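Local atomic coordinates of beta-1,4-galactanase (Thielavia heterothallica, PDB entry 1HJS), a protein that hydrolyses the beta-1,4-galactosidic linkages of type I arabinogalactans, as a clan GH-A enzyme of glycoside hydrolase family 53. Residues K174-L179 / F206-V211; K239-V244 / S285-G290; W248-P253 / F268-Q273. One frame throughout, in Å; residues are numbered along the deposited sequence.

Interaction 1: residues K174-L179 / F206-V211; sequences KIMIHL and FDMMGV
In this TIM barrel, strands 174-179 and 208-212 are parallel neighbours, linked through helix 185-196 as a beta-alpha-beta unit. The buried, closely packed part runs from M176 to L179. Here I177 N donates to M208 O, G210 N to I177 O (2.9 Å) and L179 N to G210 O. M176, H178 and M208 point to one face, the barrel interior. M176 has CG anti to its backbone N (chi1 170°), which lays SD 3.9 Å from G210 CA; glycine suits that place because a CB would collide with the sulfur. H178 sets CD2 3.6 Å from G210 O, while NE2 bonds to S212 OG close to E135 and E245, the probable proton donor and nucleophile. On the other face, next to helix 185-196, I177 CD1 sits 3.6 Å from the centroid of the F206 ring, a CH-pi contact almost on the ring normal.

Solvent comes nearer where the strands begin, around partly exposed K174 and D207, an end no less firmly bonded. K174 lends CB to M208 SD (3.7 Å), then runs extended away, its NZ hydrogen-bonding Y4 OH and forming a salt bridge with E240. D207, short and charged, accepts I175 N on the anti lone pair of OD2 at 2.9 Å, nearly straight (176°). I175 O is gripped twice, by M208 N and, in its carbonyl plane, by D207 N at 2.7 Å.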
ATOM      1  N   LYS A 174      -1.746  10.180  -9.066  1.00 14.38           N
ATOM      2  CA  LYS A 174      -0.511  10.650  -8.469  1.00 14.03           C
ATOM      3  C   LYS A 174       0.389   9.416  -8.523  1.00 13.77           C
ATOM      4  O   LYS A 174      -0.064   8.299  -8.247  1.00 13.01           O
ATOM      5  CB  LYS A 174      -0.743  11.083  -7.021  1.00 14.92           C
ATOM      6  CG  LYS A 174      -1.537  12.377  -6.897  1.00 15.74           C
ATOM      7  CD  LYS A 174      -1.793  12.735  -5.442  1.00 16.96           C
ATOM      8  CE  LYS A 174      -2.536  14.064  -5.320  1.00 17.99           C
ATOM      9  NZ  LYS A 174      -2.905  14.358  -3.902  1.00 17.84           N
ATOM     10  N   ILE A 175       1.649   9.602  -8.898  1.00 12.56           N
ATOM     11  CA  ILE A 175       2.571   8.478  -8.989  1.00 12.65           C
ATOM     12  C   ILE A 175       3.360   8.340  -7.695  1.00 12.39           C
ATOM     13  O   ILE A 175       3.979   9.293  -7.221  1.00 12.49           O
ATOM     14  CB  ILE A 175       3.521   8.651 -10.184  1.00 12.37           C
ATOM     15  CG1 ILE A 175       2.699   8.711 -11.475  1.00 13.50           C
ATOM     16  CG2 ILE A 175       4.506   7.493 -10.242  1.00 12.29           C
ATOM     17  CD1 ILE A 175       3.503   9.044 -12.714  1.00 14.18           C
ATOM     18  N   MET A 176       3.336   7.141  -7.128  1.00 12.39           N
ATOM     19  CA  MET A 176       4.012   6.890  -5.861  1.00 11.82           C
ATOM     20  C   MET A 176       5.108   5.835  -5.890  1.00 11.26           C
ATOM     21  O   MET A 176       5.017   4.848  -6.611  1.00 11.05           O
ATOM     22  CB  MET A 176       2.977   6.472  -4.813  1.00 12.49           C
ATOM     23  CG  MET A 176       3.575   5.950  -3.511  1.00 12.68           C
ATOM     24  SD  MET A 176       2.312   5.212  -2.456  1.00 14.01           S
ATOM     25  CE  MET A 176       1.504   6.670  -1.838  1.00 13.35           C
ATOM     26  N   ILE A 177       6.150   6.076  -5.100  1.00 11.43           N
ATOM     27  CA  ILE A 177       7.246   5.132  -4.931  1.00 10.45           C
ATOM     28  C   ILE A 177       7.056   4.701  -3.483  1.00 10.67           C
ATOM     29  O   ILE A 177       6.925   5.540  -2.586  1.00 10.40           O
ATOM     30  CB  ILE A 177       8.626   5.787  -5.133  1.00 10.94           C
ATOM     31  CG1 ILE A 177       8.855   6.034  -6.629  1.00 10.52           C
ATOM     32  CG2 ILE A 177       9.722   4.883  -4.578  1.00 10.66           C
ATOM     33  CD1 ILE A 177      10.157   6.759  -6.955  1.00 12.12           C
ATOM     34  N   HIS A 178       7.028   3.391  -3.269  1.00 10.43           N
ATOM     35  CA  HIS A 178       6.772   2.819  -1.956  1.00 10.60           C
ATOM     36  C   HIS A 178       7.907   1.964  -1.394  1.00 10.53           C
ATOM     37  O   HIS A 178       8.297   0.967  -1.995  1.00 10.39           O
ATOM     38  CB  HIS A 178       5.485   1.980  -2.052  1.00 10.31           C
ATOM     39  CG  HIS A 178       5.177   1.171  -0.829  1.00 10.15           C
ATOM     40  ND1 HIS A 178       4.388   0.041  -0.872  1.00 10.18           N
ATOM     41  CD2 HIS A 178       5.538   1.329   0.467  1.00 10.58           C
ATOM     42  CE1 HIS A 178       4.279  -0.465   0.344  1.00 10.26           C
ATOM     43  NE2 HIS A 178       4.968   0.298   1.174  1.00  9.37           N
ATOM     44  N   LEU A 179       8.413   2.371  -0.230  1.00 11.17           N
ATOM     45  CA  LEU A 179       9.479   1.661   0.475  1.00 11.42           C
ATOM     46  C   LEU A 179       8.943   1.178   1.827  1.00 11.94           C
ATOM     47  O   LEU A 179       8.001   1.754   2.374  1.00 11.48           O
ATOM     48  CB  LEU A 179      10.672   2.598   0.716  1.00 12.04           C
ATOM     49  CG  LEU A 179      11.751   2.730  -0.364  1.00 13.72           C
ATOM     50  CD1 LEU A 179      11.136   2.854  -1.737  1.00 15.56           C
ATOM     51  CD2 LEU A 179      12.645   3.924  -0.029  1.00 13.29           C
ATOM     52  N   PHE A 206       7.706  11.538 -10.285  1.00 16.60           N
ATOM     53  CA  PHE A 206       6.734  10.973  -9.354  1.00 15.67           C
ATOM     54  C   PHE A 206       6.215  12.039  -8.402  1.00 15.49           C
ATOM     55  O   PHE A 206       6.803  13.116  -8.280  1.00 15.34           O
ATOM     56  CB  PHE A 206       7.303   9.758  -8.597  1.00 15.41           C
ATOM     57  CG  PHE A 206       8.430  10.075  -7.662  1.00 15.17           C
ATOM     58  CD1 PHE A 206       9.686  10.416  -8.149  1.00 15.04           C
ATOM     59  CD2 PHE A 206       8.242   9.999  -6.284  1.00 15.26           C
ATOM     60  CE1 PHE A 206      10.741  10.675  -7.280  1.00 15.56           C
ATOM     61  CE2 PHE A 206       9.290  10.256  -5.402  1.00 15.75           C
ATOM     62  CZ  PHE A 206      10.544  10.595  -5.901  1.00 16.23           C
ATOM     63  N   ASP A 207       5.113  11.737  -7.722  1.00 14.41           N
ATOM     64  CA  ASP A 207       4.472  12.713  -6.851  1.00 14.10           C
ATOM     65  C   ASP A 207       4.398  12.384  -5.368  1.00 13.53           C
ATOM     66  O   ASP A 207       4.275  13.286  -4.536  1.00 13.83           O
ATOM     67  CB  ASP A 207       3.052  12.946  -7.365  1.00 13.94           C
ATOM     68  CG  ASP A 207       3.007  13.125  -8.868  1.00 15.06           C
ATOM     69  OD1 ASP A 207       3.563  14.128  -9.351  1.00 15.02           O
ATOM     70  OD2 ASP A 207       2.428  12.263  -9.568  1.00 15.10           O
ATOM     71  N   MET A 208       4.473  11.105  -5.036  1.00 13.18           N
ATOM     72  CA  MET A 208       4.342  10.700  -3.647  1.00 12.94           C
ATOM     73  C   MET A 208       5.363   9.680  -3.180  1.00 12.45           C
ATOM     74  O   MET A 208       5.893   8.895  -3.965  1.00 11.81           O
ATOM     75  CB  MET A 208       2.956  10.095  -3.418  1.00 13.46           C
ATOM     76  CG  MET A 208       1.791  10.901  -3.924  1.00 14.08           C
ATOM     77  SD  MET A 208       0.245   9.982  -3.633  1.00 15.34           S
ATOM     78  CE  MET A 208      -0.080  10.421  -1.924  1.00 14.75           C
ATOM     79  N   MET A 209       5.615   9.700  -1.876  1.00 12.42           N
ATOM     80  CA  MET A 209       6.514   8.753  -1.239  1.00 12.42           C
ATOM     81  C   MET A 209       5.665   8.032  -0.210  1.00 12.34           C
ATOM     82  O   MET A 209       5.127   8.655   0.712  1.00 12.18           O
ATOM     83  CB  MET A 209       7.669   9.466  -0.536  1.00 13.35           C
ATOM     84  CG  MET A 209       8.606  10.185  -1.483  1.00 13.03           C
ATOM     85  SD  MET A 209      10.017  10.893  -0.621  1.00 13.63           S
ATOM     86  CE  MET A 209      11.137  11.111  -2.003  1.00 12.96           C
ATOM     87  N   GLY A 210       5.519   6.725  -0.382  1.00 11.80           N
ATOM     88  CA  GLY A 210       4.731   5.958   0.563  1.00 11.77           C
ATOM     89  C   GLY A 210       5.639   5.076   1.396  1.00 11.46           C
ATOM     90  O   GLY A 210       6.702   4.665   0.934  1.00 11.33           O
ATOM     91  N   VAL A 211       5.234   4.798   2.630  1.00 10.71           N
ATOM     92  CA  VAL A 211       6.026   3.943   3.497  1.00 10.66           C
ATOM     93  C   VAL A 211       5.129   2.970   4.241  1.00 10.35           C
ATOM     94  O   VAL A 211       3.967   3.272   4.521  1.00  9.83           O
ATOM     95  CB  VAL A 211       6.799   4.754   4.562  1.00 10.87           C
ATOM     96  CG1 VAL A 211       7.724   5.755   3.890  1.00 11.24           C
ATOM     97  CG2 VAL A 211       5.823   5.465   5.494  1.00 11.81           C
TER

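Interaction 2: residues K239-V244 / S285-G290; sequences KEIAVV and SSVSRG
Strand 240-245 of the TIM barrel here meets the loop leading from helix 270-285 into its neighbour, strand 290-296, and the meeting point is a type II beta turn from V287 to G290. Backbone bonding comes first. I241 N donates to R289 O at 2.8 Å, from above the carbonyl plane, and opens the parallel pairing of I241 with G290. The same oxygen also receives a CA-H contact from E240. Within the turn, G290 N reaches back to V287 O at 2.9 Å. R289 carries the positive phi (67°) of the third turn position, and G290 closes the turn without a side chain; a CB there would crowd V287 O.

One water extends the backbone link: it donates both to K239 O and to S288 O, joining two carbonyl oxygens, both acceptors, that could not bond each other.

The charged side chains add contact mainly through their carbon and their flat faces. R289 bends at chi3, so that its guanidinium lies with one face toward E240 CG, 4.2 Å above the plane and over its centre. The opposite charges do not touch, E240 OE2 being 4.8 Å from R289 NH2, though their field would probably still be mildly favourable. Each has a firmer partner: E240 OE1 forms a salt bridge with K174 NZ, and R289 NH1 donates to N238 O. K239 turns its ammonium group away to F206 O and L203 O.

Apolar packing lies on the outside of the barrel, between the sheet and helix 223-237, where I241 and V287 both touch A234 and beta-branched side chains fit the narrow layer. There I241 and V287 cross at about a right angle, with I241 CD1 4.0 Å from V287 CG1.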
ATOM      1  N   LYS A 239       7.811  15.897  -1.280  1.00 15.42           N
ATOM      2  CA  LYS A 239       6.778  15.143  -1.997  1.00 14.94           C
ATOM      3  C   LYS A 239       5.633  14.856  -1.035  1.00 15.13           C
ATOM      4  O   LYS A 239       5.810  14.948   0.178  1.00 14.53           O
ATOM      5  CB  LYS A 239       7.340  13.807  -2.503  1.00 15.45           C
ATOM      6  CG  LYS A 239       8.342  13.937  -3.638  1.00 16.01           C
ATOM      7  CD  LYS A 239       7.693  14.580  -4.853  1.00 17.23           C
ATOM      8  CE  LYS A 239       8.664  14.688  -6.014  1.00 17.71           C
ATOM      9  NZ  LYS A 239       8.006  15.329  -7.196  1.00 17.71           N
ATOM     10  N   GLU A 240       4.455  14.528  -1.557  1.00 15.19           N
ATOM     11  CA  GLU A 240       3.347  14.202  -0.667  1.00 15.39           C
ATOM     12  C   GLU A 240       3.743  12.888  -0.013  1.00 14.33           C
ATOM     13  O   GLU A 240       4.370  12.041  -0.644  1.00 14.32           O
ATOM     14  CB  GLU A 240       2.037  14.044  -1.438  1.00 16.93           C
ATOM     15  CG  GLU A 240       1.519  15.346  -2.030  1.00 19.36           C
ATOM     16  CD  GLU A 240       0.030  15.298  -2.325  1.00 20.70           C
ATOM     17  OE1 GLU A 240      -0.424  14.302  -2.921  1.00 21.61           O
ATOM     18  OE2 GLU A 240      -0.683  16.259  -1.961  1.00 22.27           O
ATOM     19  N   ILE A 241       3.376  12.720   1.251  1.00 13.50           N
ATOM     20  CA  ILE A 241       3.753  11.527   1.995  1.00 12.89           C
ATOM     21  C   ILE A 241       2.573  10.757   2.577  1.00 12.78           C
ATOM     22  O   ILE A 241       1.573  11.344   2.988  1.00 12.71           O
ATOM     23  CB  ILE A 241       4.715  11.923   3.130  1.00 13.23           C
ATOM     24  CG1 ILE A 241       6.035  12.402   2.521  1.00 14.02           C
ATOM     25  CG2 ILE A 241       4.915  10.768   4.100  1.00 12.64           C
ATOM     26  CD1 ILE A 241       6.910  13.154   3.489  1.00 15.32           C
ATOM     27  N   ALA A 242       2.702   9.435   2.612  1.00 12.43           N
ATOM     28  CA  ALA A 242       1.642   8.601   3.161  1.00 11.97           C
ATOM     29  C   ALA A 242       2.140   7.281   3.725  1.00 11.53           C
ATOM     30  O   ALA A 242       3.119   6.703   3.243  1.00 11.34           O
ATOM     31  CB  ALA A 242       0.586   8.324   2.091  1.00 12.44           C
ATOM     32  N   VAL A 243       1.461   6.818   4.767  1.00 10.93           N
ATOM     33  CA  VAL A 243       1.759   5.524   5.357  1.00 10.17           C
ATOM     34  C   VAL A 243       0.753   4.684   4.584  1.00  9.69           C
ATOM     35  O   VAL A 243      -0.454   4.816   4.784  1.00  9.26           O
ATOM     36  CB  VAL A 243       1.433   5.493   6.863  1.00  9.49           C
ATOM     37  CG1 VAL A 243       1.481   4.056   7.375  1.00  9.19           C
ATOM     38  CG2 VAL A 243       2.445   6.351   7.629  1.00  9.52           C
ATOM     39  N   VAL A 244       1.250   3.846   3.684  1.00  9.55           N
ATOM     40  CA  VAL A 244       0.377   3.043   2.838  1.00  9.69           C
ATOM     41  C   VAL A 244       0.067   1.637   3.333  1.00  9.90           C
ATOM     42  O   VAL A 244      -0.715   0.917   2.715  1.00  9.90           O
ATOM     43  CB  VAL A 244       0.942   2.989   1.402  1.00  8.93           C
ATOM     44  CG1 VAL A 244       1.096   4.402   0.877  1.00  9.10           C
ATOM     45  CG2 VAL A 244       2.292   2.285   1.382  1.00  9.16           C
ATOM     46  N   SER A 285      -0.247  13.638   9.535  1.00 12.76           N
ATOM     47  CA  SER A 285      -0.793  14.978   9.353  1.00 14.19           C
ATOM     48  C   SER A 285       0.132  16.075   9.869  1.00 13.71           C
ATOM     49  O   SER A 285       0.055  17.212   9.411  1.00 13.68           O
ATOM     50  CB  SER A 285      -2.159  15.101  10.039  1.00 14.46           C
ATOM     51  OG  SER A 285      -3.124  14.292   9.383  1.00 18.54           O
ATOM     52  N   SER A 286       1.003  15.737  10.815  1.00 13.58           N
ATOM     53  CA  SER A 286       1.927  16.721  11.382  1.00 13.46           C
ATOM     54  C   SER A 286       3.130  16.931  10.474  1.00 13.77           C
ATOM     55  O   SER A 286       3.970  17.794  10.730  1.00 14.09           O
ATOM     56  CB  SER A 286       2.419  16.266  12.759  1.00 13.73           C
ATOM     57  OG  SER A 286       3.390  15.241  12.632  1.00 13.13           O
ATOM     58  N   VAL A 287       3.212  16.134   9.416  1.00 13.45           N
ATOM     59  CA  VAL A 287       4.313  16.221   8.470  1.00 13.12           C
ATOM     60  C   VAL A 287       3.933  17.085   7.276  1.00 13.58           C
ATOM     61  O   VAL A 287       2.790  17.062   6.823  1.00 13.08           O
ATOM     62  CB  VAL A 287       4.714  14.814   7.967  1.00 12.93           C
ATOM     63  CG1 VAL A 287       5.832  14.915   6.925  1.00 12.82           C
ATOM     64  CG2 VAL A 287       5.168  13.965   9.138  1.00 12.77           C
ATOM     65  N   SER A 288       4.891  17.861   6.781  1.00 13.78           N
ATOM     66  CA  SER A 288       4.644  18.709   5.625  1.00 14.19           C
ATOM     67  C   SER A 288       4.205  17.826   4.457  1.00 14.06           C
ATOM     68  O   SER A 288       4.939  16.941   4.022  1.00 13.80           O
ATOM     69  CB  SER A 288       5.911  19.484   5.249  1.00 14.86           C
ATOM     70  OG  SER A 288       5.687  20.293   4.108  1.00 15.24           O
ATOM     71  N   ARG A 289       2.998  18.075   3.964  1.00 14.38           N
ATOM     72  CA  ARG A 289       2.425  17.317   2.859  1.00 14.70           C
ATOM     73  C   ARG A 289       2.119  15.863   3.213  1.00 14.00           C
ATOM     74  O   ARG A 289       2.089  15.004   2.326  1.00 14.03           O
ATOM     75  CB  ARG A 289       3.346  17.358   1.636  1.00 16.42           C
ATOM     76  CG  ARG A 289       3.816  18.756   1.262  1.00 19.44           C
ATOM     77  CD  ARG A 289       4.428  18.769  -0.126  1.00 22.06           C
ATOM     78  NE  ARG A 289       3.442  19.135  -1.135  1.00 25.73           N
ATOM     79  CZ  ARG A 289       3.629  19.036  -2.450  1.00 27.59           C
ATOM     80  NH1 ARG A 289       4.774  18.569  -2.934  1.00 28.15           N
ATOM     81  NH2 ARG A 289       2.671  19.421  -3.285  1.00 28.14           N
ATOM     82  N   GLY A 290       1.917  15.584   4.501  1.00 12.79           N
ATOM     83  CA  GLY A 290       1.560  14.234   4.919  1.00 12.35           C
ATOM     84  C   GLY A 290       0.082  14.165   4.583  1.00 12.83           C
ATOM     85  O   GLY A 290      -0.722  14.886   5.186  1.00 12.19           O
TER
HETATM   86  O   HOH W   1       6.666  16.829   2.033  1.00 20.06           O

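Interaction 3: residues W248-P253 / F268-Q273; sequences WPISCP and FSPEGQ
Three first torsions set up this contact at the start of helix 270-285. W248 holds CG anti to its backbone N (chi1 -176°), bringing the indole against G272 and Q273; F268 holds CG anti to its carbonyl carbon (chi1 -62°), carrying its ring to P249 and C252; and I250 puts CG1 in the crowded position (chi1 54°), leaving I250 CG2 to press on the flat amide of Q273, 3.2 Å from Q273 CD. The amide's NE2 donates to W248 O at 2.8 Å, nearly along the C=O axis and in its own plane, and also to T314 O, while OE1 bonds to S325 OG; glutamine suits a site that needs both donor and acceptor.

C252 CB lies over one face of the F268 ring, 3.8 Å from the centroid, and its sulfur continues into the disulfide with C310. P249 CG closes to 3.4 Å from F268 CD1, and W248 CZ2 touches F268 CE1 at 3.8 Å. An alanine at F268 would remove this ring and would probably loosen the packing around P249, W248 and the disulfide-bearing C252.

At the helix start, S269 is the N-cap: its OG accepts G272 N at 3.1 Å, and P270, which has no N-H to offer, suits the first turn. G272 lets the indole of W248 come close, since a CB would point at NE1, which donates to P267 O. The loop is thus held to the residues before the helix by apolar and CH-pi contacts around F268, and to the helix itself by one straight bond from Q273.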
ATOM      1  N   TRP A 248      -2.486  -2.984  13.613  1.00 12.13           N
ATOM      2  CA  TRP A 248      -2.408  -2.973  15.072  1.00 12.52           C
ATOM      3  C   TRP A 248      -3.252  -4.170  15.485  1.00 13.07           C
ATOM      4  O   TRP A 248      -4.388  -4.329  15.039  1.00 12.92           O
ATOM      5  CB  TRP A 248      -2.954  -1.705  15.724  1.00 12.12           C
ATOM      6  CG  TRP A 248      -2.733  -1.783  17.212  1.00 11.62           C
ATOM      7  CD1 TRP A 248      -3.635  -2.182  18.157  1.00 11.84           C
ATOM      8  CD2 TRP A 248      -1.495  -1.577  17.905  1.00 12.16           C
ATOM      9  NE1 TRP A 248      -3.035  -2.239  19.394  1.00 11.91           N
ATOM     10  CE2 TRP A 248      -1.722  -1.873  19.269  1.00 12.26           C
ATOM     11  CE3 TRP A 248      -0.211  -1.175  17.504  1.00 12.01           C
ATOM     12  CZ2 TRP A 248      -0.713  -1.780  20.238  1.00 12.56           C
ATOM     13  CZ3 TRP A 248       0.794  -1.081  18.466  1.00 12.74           C
ATOM     14  CH2 TRP A 248       0.534  -1.384  19.819  1.00 12.52           C
ATOM     15  N   PRO A 249      -2.705  -5.034  16.346  1.00 13.73           N
ATOM     16  CA  PRO A 249      -3.455  -6.215  16.764  1.00 13.68           C
ATOM     17  C   PRO A 249      -4.547  -6.087  17.810  1.00 14.46           C
ATOM     18  O   PRO A 249      -4.472  -5.255  18.720  1.00 14.33           O
ATOM     19  CB  PRO A 249      -2.347  -7.171  17.210  1.00 13.94           C
ATOM     20  CG  PRO A 249      -1.346  -6.260  17.806  1.00 14.67           C
ATOM     21  CD  PRO A 249      -1.330  -5.049  16.887  1.00 13.71           C
ATOM     22  N   ILE A 250      -5.576  -6.916  17.653  1.00 14.81           N
ATOM     23  CA  ILE A 250      -6.652  -6.981  18.629  1.00 16.09           C
ATOM     24  C   ILE A 250      -6.283  -8.197  19.479  1.00 16.25           C
ATOM     25  O   ILE A 250      -6.903  -8.480  20.501  1.00 16.60           O
ATOM     26  CB  ILE A 250      -8.050  -7.178  17.980  1.00 16.51           C
ATOM     27  CG1 ILE A 250      -8.060  -8.392  17.061  1.00 16.58           C
ATOM     28  CG2 ILE A 250      -8.450  -5.919  17.231  1.00 16.11           C
ATOM     29  CD1 ILE A 250      -9.427  -8.658  16.444  1.00 17.36           C
ATOM     30  N   SER A 251      -5.246  -8.904  19.038  1.00 16.21           N
ATOM     31  CA  SER A 251      -4.744 -10.077  19.747  1.00 16.67           C
ATOM     32  C   SER A 251      -3.319 -10.401  19.307  1.00 16.66           C
ATOM     33  O   SER A 251      -3.050 -10.562  18.118  1.00 15.45           O
ATOM     34  CB  SER A 251      -5.650 -11.287  19.500  1.00 17.18           C
ATOM     35  OG  SER A 251      -5.180 -12.416  20.217  1.00 19.19           O
ATOM     36  N   CYS A 252      -2.402 -10.476  20.267  1.00 16.60           N
ATOM     37  CA  CYS A 252      -1.007 -10.789  19.971  1.00 16.84           C
ATOM     38  C   CYS A 252      -0.369 -11.512  21.149  1.00 17.90           C
ATOM     39  O   CYS A 252       0.527 -10.979  21.803  1.00 18.01           O
ATOM     40  CB  CYS A 252      -0.187  -9.524  19.680  1.00 16.49           C
ATOM     41  SG  CYS A 252       1.386  -9.997  18.890  1.00 14.38           S
ATOM     42  N   PRO A 253      -0.806 -12.745  21.425  1.00 18.79           N
ATOM     43  CA  PRO A 253      -0.251 -13.506  22.545  1.00 19.51           C
ATOM     44  C   PRO A 253       1.161 -14.050  22.331  1.00 19.96           C
ATOM     45  O   PRO A 253       1.835 -14.419  23.287  1.00 20.58           O
ATOM     46  CB  PRO A 253      -1.267 -14.630  22.715  1.00 19.72           C
ATOM     47  CG  PRO A 253      -1.672 -14.909  21.290  1.00 19.88           C
ATOM     48  CD  PRO A 253      -1.860 -13.512  20.731  1.00 19.54           C
ATOM     49  N   PHE A 268      -4.054  -4.513  23.117  1.00 17.02           N
ATOM     50  CA  PHE A 268      -4.393  -5.281  21.926  1.00 17.10           C
ATOM     51  C   PHE A 268      -5.896  -5.490  22.012  1.00 16.82           C
ATOM     52  O   PHE A 268      -6.370  -6.416  22.679  1.00 16.32           O
ATOM     53  CB  PHE A 268      -3.674  -6.632  21.921  1.00 17.17           C
ATOM     54  CG  PHE A 268      -2.180  -6.519  21.892  1.00 17.78           C
ATOM     55  CD1 PHE A 268      -1.558  -5.567  21.088  1.00 17.52           C
ATOM     56  CD2 PHE A 268      -1.389  -7.374  22.652  1.00 17.61           C
ATOM     57  CE1 PHE A 268      -0.169  -5.468  21.041  1.00 18.03           C
ATOM     58  CE2 PHE A 268       0.004  -7.284  22.613  1.00 18.20           C
ATOM     59  CZ  PHE A 268       0.615  -6.329  21.806  1.00 17.96           C
ATOM     60  N   SER A 269      -6.636  -4.605  21.352  1.00 16.01           N
ATOM     61  CA  SER A 269      -8.091  -4.644  21.351  1.00 16.32           C
ATOM     62  C   SER A 269      -8.576  -3.641  20.313  1.00 16.20           C
ATOM     63  O   SER A 269      -7.788  -2.859  19.791  1.00 15.98           O
ATOM     64  CB  SER A 269      -8.616  -4.220  22.718  1.00 16.15           C
ATOM     65  OG  SER A 269      -8.251  -2.874  22.985  1.00 15.43           O
ATOM     66  N   PRO A 270      -9.878  -3.651  20.002  1.00 16.63           N
ATOM     67  CA  PRO A 270     -10.389  -2.695  19.014  1.00 16.83           C
ATOM     68  C   PRO A 270     -10.113  -1.267  19.474  1.00 16.88           C
ATOM     69  O   PRO A 270      -9.776  -0.397  18.671  1.00 16.95           O
ATOM     70  CB  PRO A 270     -11.880  -3.016  18.965  1.00 16.83           C
ATOM     71  CG  PRO A 270     -11.894  -4.501  19.203  1.00 17.26           C
ATOM     72  CD  PRO A 270     -10.909  -4.648  20.348  1.00 17.28           C
ATOM     73  N   GLU A 271     -10.257  -1.031  20.777  1.00 16.44           N
ATOM     74  CA  GLU A 271     -10.010   0.291  21.342  1.00 16.48           C
ATOM     75  C   GLU A 271      -8.551   0.668  21.091  1.00 15.58           C
ATOM     76  O   GLU A 271      -8.239   1.808  20.734  1.00 15.62           O
ATOM     77  CB  GLU A 271     -10.286   0.288  22.852  1.00 17.56           C
ATOM     78  CG  GLU A 271     -11.752   0.114  23.255  1.00 19.88           C
ATOM     79  CD  GLU A 271     -12.340  -1.244  22.886  1.00 21.35           C
ATOM     80  OE1 GLU A 271     -11.635  -2.266  23.015  1.00 21.14           O
ATOM     81  OE2 GLU A 271     -13.523  -1.288  22.484  1.00 22.26           O
ATOM     82  N   GLY A 272      -7.663  -0.302  21.289  1.00 14.81           N
ATOM     83  CA  GLY A 272      -6.246  -0.076  21.066  1.00 14.01           C
ATOM     84  C   GLY A 272      -5.970   0.239  19.606  1.00 13.95           C
ATOM     85  O   GLY A 272      -5.137   1.096  19.299  1.00 13.39           O
ATOM     86  N   GLN A 273      -6.660  -0.456  18.701  1.00 13.52           N
ATOM     87  CA  GLN A 273      -6.482  -0.208  17.272  1.00 13.99           C
ATOM     88  C   GLN A 273      -6.829   1.229  16.919  1.00 13.76           C
ATOM     89  O   GLN A 273      -6.113   1.876  16.156  1.00 13.92           O
ATOM     90  CB  GLN A 273      -7.377  -1.119  16.428  1.00 14.13           C
ATOM     91  CG  GLN A 273      -7.010  -2.576  16.412  1.00 14.95           C
ATOM     92  CD  GLN A 273      -7.835  -3.341  15.391  1.00 14.74           C
ATOM     93  OE1 GLN A 273      -9.050  -3.154  15.299  1.00 14.47           O
ATOM     94  NE2 GLN A 273      -7.182  -4.204  14.622  1.00 13.46           N
TER

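Overall arrangement
From the N terminus, after four earlier barrel strands, the chain lays down strand 174-179, passes through helix 185-196 and returns at 206-211, where interaction 1 closes a beta-alpha-beta loop. Only afterwards does interaction 2 open at 239-244, and it closes at 285-290, so the two are in series. Interaction 3 (248-253 with 268-273) is nested inside that second loop, tying the segment after strand 240-245 to the start of helix 270-285. Interactions 1 and 2 touch, since strands 208-212 and 240-245 are neighbours in the barrel. Interaction 3 stands apart, its centre about 29 Å from that of interaction 1, on the opposite side of the chain's centre.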